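PDB 6S8T: erythrocyte membrane protein 1 from Plasmodium falciparum, which probably binds a receptor on host cells, the chain here being the ICAM-1-binding DBLbeta domain of a much longer malaria surface adhesin. Local coordinates for residues I178-R183 / W301-C306; Q293-M298 / A418-Q423; K362-E367 / G383-Y388. All blocks are in the same frame, centred on the assembly; numbering follows the deposited sequence.

Overall arrangement
The three contacts lie in the mostly helical DBL domain. Contacts 1 and 2 share helix 293-319, their centres about 12 Å apart, and touch where A302 CB packs on I421 CD1. Contact 3 lies further out, its centre about 17 Å from the chain centre and about 13 Å from that of contact 2, and bridges helix 335-372 to the loop before helix 388-402. Along the chain the segments of contacts 1 and 2 alternate; contact 1 closes before contact 3 opens, and contact 3 falls between the segments of contact 2. Helix 293-319 thus carries parts of contacts 1 and 2 and reaches contact 3 through R294, salt-bridged to D387, while Y365 packs on L295 and Y420.

Contact 1: I178-R183 / W301-C306; sequences ICRAVR and WAEWFC
R180 and E303 meet in a buried salt bridge between two long helices of the Duffy-binding-like (DBL) fold, 172-194 and 293-319. It shows how such helices can be joined at a distance: the nearest CA atoms across the contact, those of R180 and E303, are 10.7 Å apart, and the two side chains span the interval.

The ionic interaction is a single bond from R180 NH1 to E303 OE2, 2.9 Å long and nearly straight at 162°. E303 reaches across with CG anti to its backbone N (chi1 174°) and the rest of the chain extended, while R180 bends at chi3 to bring its guanidinium round. The guanidinium and carboxylate planes are far from coplanar and one oxygen only is bonded, so this is not the flat, two-pronged bridge. R180 NE has no partner in the model, although E303 OE1 comes within 3.7 Å of it.

Hydrogen bonds and charges beyond the pair hold both ends. E303 OE2 is gripped twice from helix 172-194, by R180 NH1 and, at least as firmly, by S177 OG just before segment 178-183. R180 NH2 forms a salt bridge with D277, so the arginine lies between two acids, which probably balance its buried positive charge.

Each helix also carries a disulfide: C179-C278 on 172-194 and C306-C430 on 293-319. At the ion pair itself, E303 OE2 sits in the guanidinium plane of R180, but NH1 approaches that oxygen from 57° out of the carboxylate plane.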
loop_
_atom_site.group_PDB
_atom_site.type_symbol
_atom_site.label_atom_id
_atom_site.label_comp_id
_atom_site.label_asym_id
_atom_site.label_seq_id
_atom_site.Cartn_x
_atom_site.Cartn_y
_atom_site.Cartn_z
ATOM N N ILE A 178 4.174 11.368 -4.624
ATOM C CA ILE A 178 2.935 11.725 -3.937
ATOM C C ILE A 178 1.735 11.107 -4.646
ATOM O O ILE A 178 0.798 10.620 -4.002
ATOM C CB ILE A 178 2.796 13.257 -3.832
ATOM C CG1 ILE A 178 3.930 13.859 -3.003
ATOM C CG2 ILE A 178 1.458 13.633 -3.221
ATOM C CD1 ILE A 178 3.885 15.385 -2.922
ATOM N N CYS A 179 1.741 11.120 -5.983
ATOM C CA CYS A 179 0.652 10.506 -6.734
ATOM C C CYS A 179 0.555 9.008 -6.442
ATOM O O CYS A 179 -0.549 8.468 -6.300
ATOM C CB CYS A 179 0.835 10.769 -8.234
ATOM S SG CYS A 179 0.613 12.520 -8.741
ATOM N N ARG A 180 1.701 8.325 -6.325
ATOM C CA ARG A 180 1.680 6.894 -6.013
ATOM C C ARG A 180 1.126 6.637 -4.614
ATOM O O ARG A 180 0.400 5.658 -4.401
ATOM C CB ARG A 180 3.083 6.291 -6.148
ATOM C CG ARG A 180 3.533 6.025 -7.584
ATOM C CD ARG A 180 4.798 5.167 -7.638
ATOM N NE ARG A 180 5.917 5.768 -6.913
ATOM C CZ ARG A 180 6.819 6.580 -7.458
ATOM N NH1 ARG A 180 7.799 7.080 -6.716
ATOM N NH2 ARG A 180 6.743 6.898 -8.744
ATOM N N ALA A 181 1.460 7.503 -3.649
ATOM C CA ALA A 181 0.980 7.317 -2.282
ATOM C C ALA A 181 -0.538 7.432 -2.206
ATOM O O ALA A 181 -1.185 6.702 -1.444
ATOM C CB ALA A 181 1.642 8.333 -1.350
ATOM N N VAL A 182 -1.123 8.347 -2.982
ATOM C CA VAL A 182 -2.578 8.463 -3.018
ATOM C C VAL A 182 -3.199 7.240 -3.691
ATOM O O VAL A 182 -4.294 6.804 -3.315
ATOM C CB VAL A 182 -2.985 9.780 -3.711
ATOM C CG1 VAL A 182 -4.499 9.916 -3.788
ATOM C CG2 VAL A 182 -2.386 10.981 -2.967
ATOM N N ARG A 183 -2.514 6.652 -4.676
ATOM C CA ARG A 183 -3.026 5.433 -5.298
ATOM C C ARG A 183 -2.928 4.247 -4.345
ATOM O O ARG A 183 -3.823 3.393 -4.315
ATOM C CB ARG A 183 -2.278 5.157 -6.603
ATOM C CG ARG A 183 -2.536 6.206 -7.675
ATOM C CD ARG A 183 -1.547 6.111 -8.826
ATOM N NE ARG A 183 -1.578 4.799 -9.466
ATOM C CZ ARG A 183 -0.867 4.479 -10.541
ATOM N NH1 ARG A 183 -0.070 5.381 -11.102
ATOM N NH2 ARG A 183 -0.955 3.259 -11.056
ATOM N N TRP A 301 7.826 -0.695 0.219
ATOM C CA TRP A 301 8.969 -0.907 1.104
ATOM C C TRP A 301 10.280 -0.614 0.386
ATOM O O TRP A 301 11.201 -0.035 0.972
ATOM C CB TRP A 301 8.962 -2.345 1.637
ATOM C CG TRP A 301 10.059 -2.665 2.642
ATOM C CD1 TRP A 301 9.930 -2.730 4.001
ATOM C CD2 TRP A 301 11.433 -2.982 2.358
ATOM N NE1 TRP A 301 11.135 -3.054 4.580
ATOM C CE2 TRP A 301 12.074 -3.214 3.595
ATOM C CE3 TRP A 301 12.184 -3.086 1.181
ATOM C CZ2 TRP A 301 13.428 -3.544 3.688
ATOM C CZ3 TRP A 301 13.530 -3.408 1.275
ATOM C CH2 TRP A 301 14.136 -3.636 2.521
ATOM N N ALA A 302 10.387 -1.016 -0.882
ATOM C CA ALA A 302 11.630 -0.803 -1.616
ATOM C C ALA A 302 11.857 0.676 -1.907
ATOM O O ALA A 302 13.002 1.144 -1.896
ATOM C CB ALA A 302 11.621 -1.611 -2.914
ATOM N N GLU A 303 10.785 1.427 -2.171
ATOM C CA GLU A 303 10.939 2.854 -2.445
ATOM C C GLU A 303 11.446 3.598 -1.214
ATOM O O GLU A 303 12.366 4.419 -1.309
ATOM C CB GLU A 303 9.617 3.460 -2.930
ATOM C CG GLU A 303 9.676 4.984 -3.083
ATOM C CD GLU A 303 8.380 5.606 -3.586
ATOM O OE1 GLU A 303 7.347 4.907 -3.641
ATOM O OE2 GLU A 303 8.396 6.809 -3.924
ATOM N N TRP A 304 10.865 3.317 -0.043
ATOM C CA TRP A 304 11.275 4.013 1.171
ATOM C C TRP A 304 12.605 3.512 1.721
ATOM O O TRP A 304 13.276 4.259 2.443
ATOM C CB TRP A 304 10.176 3.916 2.234
ATOM C CG TRP A 304 9.039 4.839 1.919
ATOM C CD1 TRP A 304 7.888 4.528 1.251
ATOM C CD2 TRP A 304 8.967 6.243 2.209
ATOM N NE1 TRP A 304 7.097 5.646 1.125
ATOM C CE2 TRP A 304 7.734 6.711 1.708
ATOM C CE3 TRP A 304 9.816 7.145 2.859
ATOM C CZ2 TRP A 304 7.332 8.038 1.833
ATOM C CZ3 TRP A 304 9.418 8.466 2.982
ATOM C CH2 TRP A 304 8.187 8.901 2.472
ATOM N N PHE A 305 13.007 2.279 1.394
ATOM C CA PHE A 305 14.368 1.853 1.705
ATOM C C PHE A 305 15.384 2.642 0.893
ATOM O O PHE A 305 16.452 3.000 1.405
ATOM C CB PHE A 305 14.549 0.358 1.437
ATOM C CG PHE A 305 15.995 -0.054 1.329
ATOM C CD1 PHE A 305 16.760 -0.237 2.471
ATOM C CD2 PHE A 305 16.596 -0.231 0.089
ATOM C CE1 PHE A 305 18.094 -0.603 2.382
ATOM C CE2 PHE A 305 17.930 -0.595 -0.005
ATOM C CZ PHE A 305 18.680 -0.781 1.143
ATOM N N CYS A 306 15.077 2.901 -0.382
ATOM C CA CYS A 306 16.011 3.643 -1.222
ATOM C C CYS A 306 16.115 5.103 -0.799
ATOM O O CYS A 306 17.185 5.706 -0.934
ATOM C CB CYS A 306 15.605 3.530 -2.693
ATOM S SG CYS A 306 16.048 1.933 -3.464
#

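Contact 2: Q293-M298 / A418-Q423; sequences QRLRWM and AGYIHQ
A helix-helix crossing in the DBL domain brings the start of helix 293-319 against the short helix 417-424, with Y420 and I421 on one side and L295 and M298 on the other. The segment axes approach to 11.2 Å and cross at -70°, a separation that the side chains bridge by apolar packing.

M298 has the central place, meeting both residues of the short helix. Its CG lies anti to the backbone N (chi1 175°), and the chain runs straight until it bends at chi3 (77°), which brings the terminal methyl toward the tyrosine. There M298 CE comes to 3.6 Å from Y420 CD1 and also lies near CG and CB of the same residue, an oblique approach close to the root of the side chain. Further back along the methionine, CG is 4.1 Å from I421 CD1. That isoleucine methyl also lies 3.9 Å from M298 O, so the end of I421 rests against both the backbone and the side chain of one residue.

This is a simple case of a mainly helical core, in which helices 335-372 and 388-402 also pack on the junction: Y365 of helix 335-372 packs against L295, M298 and Y420, and I361 of that helix touches M298. M391 and F394 of helix 388-402 cover L295 as well.

At the far end of the tyrosine the leucine takes over from the methionine. L295 and Y420 cross at about a right angle, with L295 CD1 4.2 Å from Y420 CE2. The methyl approaches the ring obliquely, as M298 CE does, and both it and L295 CB lie near the tyrosine hydroxyl.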
loop_
_atom_site.group_PDB
_atom_site.type_symbol
_atom_site.label_atom_id
_atom_site.label_comp_id
_atom_site.label_asym_id
_atom_site.label_seq_id
_atom_site.Cartn_x
_atom_site.Cartn_y
_atom_site.Cartn_z
ATOM N N GLN A 293 -2.357 -6.870 -1.927
ATOM C CA GLN A 293 -1.803 -5.877 -1.007
ATOM C C GLN A 293 -0.381 -6.226 -0.575
ATOM O O GLN A 293 0.449 -5.327 -0.397
ATOM C CB GLN A 293 -2.721 -5.733 0.211
ATOM C CG GLN A 293 -2.276 -4.683 1.236
ATOM C CD GLN A 293 -3.300 -4.480 2.341
ATOM O OE1 GLN A 293 -3.462 -5.330 3.217
ATOM N NE2 GLN A 293 -4.001 -3.355 2.299
ATOM N N ARG A 294 -0.073 -7.514 -0.408
ATOM C CA ARG A 294 1.274 -7.896 0.010
ATOM C C ARG A 294 2.317 -7.491 -1.027
ATOM O O ARG A 294 3.470 -7.217 -0.675
ATOM C CB ARG A 294 1.344 -9.403 0.277
ATOM C CG ARG A 294 2.643 -9.863 0.935
ATOM C CD ARG A 294 2.680 -11.375 1.140
ATOM N NE ARG A 294 1.606 -11.853 2.007
ATOM C CZ ARG A 294 1.680 -11.911 3.334
ATOM N NH1 ARG A 294 2.782 -11.513 3.958
ATOM N NH2 ARG A 294 0.648 -12.363 4.037
ATOM N N LEU A 295 1.937 -7.434 -2.303
ATOM C CA LEU A 295 2.880 -6.994 -3.326
ATOM C C LEU A 295 2.969 -5.474 -3.397
ATOM O O LEU A 295 4.047 -4.935 -3.671
ATOM C CB LEU A 295 2.493 -7.566 -4.693
ATOM C CG LEU A 295 2.548 -9.101 -4.807
ATOM C CD1 LEU A 295 1.945 -9.572 -6.122
ATOM C CD2 LEU A 295 3.975 -9.608 -4.664
ATOM N N ARG A 296 1.858 -4.768 -3.155
ATOM C CA ARG A 296 1.905 -3.307 -3.141
ATOM C C ARG A 296 2.816 -2.807 -2.029
ATOM O O ARG A 296 3.675 -1.946 -2.252
ATOM C CB ARG A 296 0.497 -2.724 -2.987
ATOM C CG ARG A 296 -0.502 -3.203 -4.041
ATOM C CD ARG A 296 -1.784 -2.363 -4.046
ATOM N NE ARG A 296 -2.346 -2.147 -2.713
ATOM C CZ ARG A 296 -3.363 -2.832 -2.196
ATOM N NH1 ARG A 296 -3.798 -2.549 -0.973
ATOM N NH2 ARG A 296 -3.947 -3.800 -2.895
ATOM N N TRP A 297 2.663 -3.365 -0.826
ATOM C CA TRP A 297 3.476 -2.933 0.307
ATOM C C TRP A 297 4.956 -3.234 0.094
ATOM O O TRP A 297 5.812 -2.461 0.540
ATOM C CB TRP A 297 2.966 -3.589 1.592
ATOM C CG TRP A 297 1.629 -3.066 2.054
ATOM C CD1 TRP A 297 0.867 -2.101 1.452
ATOM C CD2 TRP A 297 0.910 -3.471 3.225
ATOM N NE1 TRP A 297 -0.282 -1.887 2.177
ATOM C CE2 TRP A 297 -0.280 -2.717 3.268
ATOM C CE3 TRP A 297 1.155 -4.406 4.236
ATOM C CZ2 TRP A 297 -1.219 -2.864 4.285
ATOM C CZ3 TRP A 297 0.221 -4.554 5.245
ATOM C CH2 TRP A 297 -0.951 -3.785 5.264
ATOM N N MET A 298 5.277 -4.344 -0.585
ATOM C CA MET A 298 6.672 -4.658 -0.887
ATOM C C MET A 298 7.288 -3.618 -1.816
ATOM O O MET A 298 8.420 -3.171 -1.591
ATOM C CB MET A 298 6.775 -6.060 -1.503
ATOM C CG MET A 298 8.178 -6.453 -1.968
ATOM S SD MET A 298 8.288 -8.091 -2.740
ATOM C CE MET A 298 7.610 -7.769 -4.367
ATOM N N ALA A 418 13.163 -9.817 -5.694
ATOM C CA ALA A 418 14.093 -8.874 -6.309
ATOM C C ALA A 418 13.766 -8.657 -7.781
ATOM O O ALA A 418 13.862 -7.533 -8.288
ATOM C CB ALA A 418 15.528 -9.374 -6.149
ATOM N N GLY A 419 13.383 -9.723 -8.485
ATOM C CA GLY A 419 12.991 -9.569 -9.876
ATOM C C GLY A 419 11.714 -8.765 -10.031
ATOM O O GLY A 419 11.599 -7.938 -10.940
ATOM N N TYR A 420 10.739 -8.996 -9.146
ATOM C CA TYR A 420 9.507 -8.214 -9.178
ATOM C C TYR A 420 9.788 -6.727 -8.969
ATOM O O TYR A 420 9.197 -5.877 -9.647
ATOM C CB TYR A 420 8.528 -8.727 -8.115
ATOM C CG TYR A 420 7.119 -8.180 -8.264
ATOM C CD1 TYR A 420 6.785 -6.904 -7.804
ATOM C CD2 TYR A 420 6.122 -8.940 -8.865
ATOM C CE1 TYR A 420 5.496 -6.407 -7.948
ATOM C CE2 TYR A 420 4.838 -8.454 -9.012
ATOM C CZ TYR A 420 4.528 -7.192 -8.555
ATOM O OH TYR A 420 3.249 -6.719 -8.708
ATOM N N ILE A 421 10.687 -6.395 -8.036
ATOM C CA ILE A 421 11.003 -4.991 -7.768
ATOM C C ILE A 421 11.624 -4.340 -9.000
ATOM O O ILE A 421 11.256 -3.227 -9.386
ATOM C CB ILE A 421 11.924 -4.868 -6.537
ATOM C CG1 ILE A 421 11.173 -5.232 -5.255
ATOM C CG2 ILE A 421 12.520 -3.462 -6.439
ATOM C CD1 ILE A 421 9.975 -4.352 -4.970
ATOM N N HIS A 422 12.569 -5.027 -9.640
ATOM C CA HIS A 422 13.207 -4.448 -10.817
ATOM C C HIS A 422 12.276 -4.383 -12.021
ATOM O O HIS A 422 12.574 -3.653 -12.972
ATOM C CB HIS A 422 14.478 -5.228 -11.164
ATOM C CG HIS A 422 15.613 -4.973 -10.219
ATOM N ND1 HIS A 422 16.274 -3.765 -10.157
ATOM C CD2 HIS A 422 16.199 -5.769 -9.292
ATOM C CE1 HIS A 422 17.219 -3.827 -9.235
ATOM N NE2 HIS A 422 17.194 -5.032 -8.695
ATOM N N GLN A 423 11.157 -5.110 -12.000
ATOM C CA GLN A 423 10.184 -5.050 -13.086
ATOM C C GLN A 423 9.108 -3.995 -12.849
ATOM O O GLN A 423 8.696 -3.313 -13.794
ATOM C CB GLN A 423 9.521 -6.417 -13.284
ATOM C CG GLN A 423 10.404 -7.454 -13.958
ATOM C CD GLN A 423 10.634 -7.159 -15.428
ATOM O OE1 GLN A 423 11.772 -7.053 -15.879
ATOM N NE2 GLN A 423 9.550 -7.030 -16.185
#

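Contact 3: K362-E367 / G383-Y388; sequences KDKYEE and GGDRDY
K364 NZ donates a hydrogen bond of 2.6 Å to D385 OD2, and this salt bridge is the whole of the direct contact between segments 362-367 and 383-388. It illustrates how one ion pair can fasten a loop of the DBL domain to the flank of a long helix. The two side chains come from opposite directions and meet at their charged ends. K364 CG lies anti to the backbone N, but the chain bends at chi2 (55°) and again at chi4, and the second bend sets the ammonium group beside the carboxylate. The approach to D385 OD2 is from above the carboxylate plane, 41° out of it. The other oxygen, D385 OD1, is 3.9 Å from K364 NZ, so the lysine engages the acid through one oxygen.

D385 also begins a type I beta turn ending at Y388, closed by a weak bond from Y388 N to D385 O. Just before the turn, the CA of G383, a poorly ordered residue, lies over the centre of the Y388 ring.

The surroundings of the lysine are mixed in charge. D387 OD1 stands 5.6 Å from K364 NZ without touching it. D387 OD2 forms a salt bridge with R294 NE, and R294 NH2 lies close to K364 NZ, a like-charge approach that the D385 and D387 carboxylates probably offset. D387 holds the N-cap position of helix 388-402, though its side chain makes no capping bond. Because D385 lies in the loop just before that helix, its salt bridge ties the loop to helix 335-372, with helix 293-319 alongside.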
loop_
_atom_site.group_PDB
_atom_site.type_symbol
_atom_site.label_atom_id
_atom_site.label_comp_id
_atom_site.label_asym_id
_atom_site.label_seq_id
_atom_site.Cartn_x
_atom_site.Cartn_y
_atom_site.Cartn_z
ATOM N N LYS A 362 11.313 -11.495 1.068
ATOM C CA LYS A 362 11.626 -12.231 -0.152
ATOM C C LYS A 362 11.437 -13.732 0.028
ATOM O O LYS A 362 11.135 -14.435 -0.943
ATOM C CB LYS A 362 13.052 -11.923 -0.611
ATOM C CG LYS A 362 14.147 -12.581 0.210
ATOM C CD LYS A 362 15.501 -12.419 -0.466
ATOM C CE LYS A 362 16.630 -12.913 0.424
ATOM N NZ LYS A 362 16.411 -14.310 0.882
ATOM N N ASP A 363 11.606 -14.240 1.251
ATOM C CA ASP A 363 11.350 -15.654 1.500
ATOM C C ASP A 363 9.865 -15.972 1.387
ATOM O O ASP A 363 9.489 -17.010 0.830
ATOM C CB ASP A 363 11.884 -16.057 2.875
ATOM C CG ASP A 363 13.396 -16.175 2.902
ATOM O OD1 ASP A 363 14.025 -16.023 1.833
ATOM O OD2 ASP A 363 13.955 -16.417 3.991
ATOM N N LYS A 364 9.005 -15.092 1.908
ATOM C CA LYS A 364 7.570 -15.321 1.786
ATOM C C LYS A 364 7.120 -15.214 0.334
ATOM O O LYS A 364 6.285 -16.007 -0.119
ATOM C CB LYS A 364 6.797 -14.342 2.669
ATOM C CG LYS A 364 5.317 -14.671 2.803
ATOM C CD LYS A 364 5.123 -16.099 3.297
ATOM C CE LYS A 364 3.653 -16.470 3.371
ATOM N NZ LYS A 364 2.916 -15.588 4.316
ATOM N N TYR A 365 7.667 -14.244 -0.408
ATOM C CA TYR A 365 7.386 -14.142 -1.840
ATOM C C TYR A 365 7.664 -15.464 -2.546
ATOM O O TYR A 365 6.816 -15.976 -3.287
ATOM C CB TYR A 365 8.225 -13.022 -2.462
ATOM C CG TYR A 365 7.956 -12.761 -3.938
ATOM C CD1 TYR A 365 8.459 -13.604 -4.928
ATOM C CD2 TYR A 365 7.221 -11.656 -4.340
ATOM C CE1 TYR A 365 8.217 -13.361 -6.272
ATOM C CE2 TYR A 365 6.975 -11.406 -5.679
ATOM C CZ TYR A 365 7.474 -12.255 -6.638
ATOM O OH TYR A 365 7.223 -11.993 -7.965
ATOM N N GLU A 366 8.855 -16.027 -2.327
ATOM C CA GLU A 366 9.261 -17.230 -3.050
ATOM C C GLU A 366 8.423 -18.434 -2.641
ATOM O O GLU A 366 8.084 -19.273 -3.481
ATOM C CB GLU A 366 10.751 -17.494 -2.817
ATOM C CG GLU A 366 11.311 -18.721 -3.525
ATOM C CD GLU A 366 12.822 -18.845 -3.374
ATOM O OE1 GLU A 366 13.504 -19.162 -4.372
ATOM O OE2 GLU A 366 13.330 -18.622 -2.254
ATOM N N GLU A 367 8.073 -18.528 -1.356
ATOM C CA GLU A 367 7.234 -19.627 -0.891
ATOM C C GLU A 367 5.882 -19.627 -1.595
ATOM O O GLU A 367 5.402 -20.680 -2.032
ATOM C CB GLU A 367 7.057 -19.533 0.625
ATOM C CG GLU A 367 6.143 -20.583 1.223
ATOM C CD GLU A 367 6.092 -20.511 2.737
ATOM O OE1 GLU A 367 7.143 -20.240 3.360
ATOM O OE2 GLU A 367 5.001 -20.720 3.306
ATOM N N GLY A 383 -2.914 -23.227 3.008
ATOM C CA GLY A 383 -2.977 -21.785 3.134
ATOM C C GLY A 383 -2.739 -21.289 4.545
ATOM O O GLY A 383 -1.635 -21.425 5.082
ATOM N N GLY A 384 -3.767 -20.707 5.155
ATOM C CA GLY A 384 -3.646 -20.176 6.498
ATOM C C GLY A 384 -3.616 -18.662 6.540
ATOM O O GLY A 384 -4.235 -18.048 7.415
ATOM N N ASP A 385 -2.899 -18.047 5.603
ATOM C CA ASP A 385 -2.823 -16.595 5.551
ATOM C C ASP A 385 -4.123 -16.004 5.018
ATOM O O ASP A 385 -4.859 -16.638 4.256
ATOM C CB ASP A 385 -1.652 -16.147 4.678
ATOM C CG ASP A 385 -0.316 -16.254 5.388
ATOM O OD1 ASP A 385 -0.243 -15.891 6.581
ATOM O OD2 ASP A 385 0.662 -16.702 4.751
ATOM N N ARG A 386 -4.396 -14.762 5.425
ATOM C CA ARG A 386 -5.617 -14.088 4.997
ATOM C C ARG A 386 -5.643 -13.867 3.490
ATOM O O ARG A 386 -6.721 -13.832 2.888
ATOM C CB ARG A 386 -5.765 -12.757 5.740
ATOM C CG ARG A 386 -7.031 -11.977 5.414
ATOM C CD ARG A 386 -7.191 -10.767 6.324
ATOM N NE ARG A 386 -7.325 -11.154 7.725
ATOM C CZ ARG A 386 -7.377 -10.296 8.740
ATOM N NH1 ARG A 386 -7.307 -8.990 8.514
ATOM N NH2 ARG A 386 -7.499 -10.742 9.981
ATOM N N ASP A 387 -4.473 -13.736 2.861
ATOM C CA ASP A 387 -4.379 -13.432 1.439
ATOM C C ASP A 387 -3.872 -14.610 0.611
ATOM O O ASP A 387 -3.440 -14.414 -0.531
ATOM C CB ASP A 387 -3.475 -12.219 1.220
ATOM C CG ASP A 387 -2.064 -12.445 1.735
ATOM O OD1 ASP A 387 -1.911 -13.166 2.743
ATOM O OD2 ASP A 387 -1.110 -11.902 1.138
ATOM N N TYR A 388 -3.906 -15.828 1.158
ATOM C CA TYR A 388 -3.329 -16.967 0.445
ATOM C C TYR A 388 -3.980 -17.149 -0.923
ATOM O O TYR A 388 -3.289 -17.211 -1.946
ATOM C CB TYR A 388 -3.459 -18.240 1.280
ATOM C CG TYR A 388 -2.837 -19.447 0.614
ATOM C CD1 TYR A 388 -1.462 -19.641 0.633
ATOM C CD2 TYR A 388 -3.623 -20.383 -0.044
ATOM C CE1 TYR A 388 -0.888 -20.735 0.019
ATOM C CE2 TYR A 388 -3.059 -21.484 -0.660
ATOM C CZ TYR A 388 -1.691 -21.655 -0.626
ATOM O OH TYR A 388 -1.123 -22.748 -1.239
#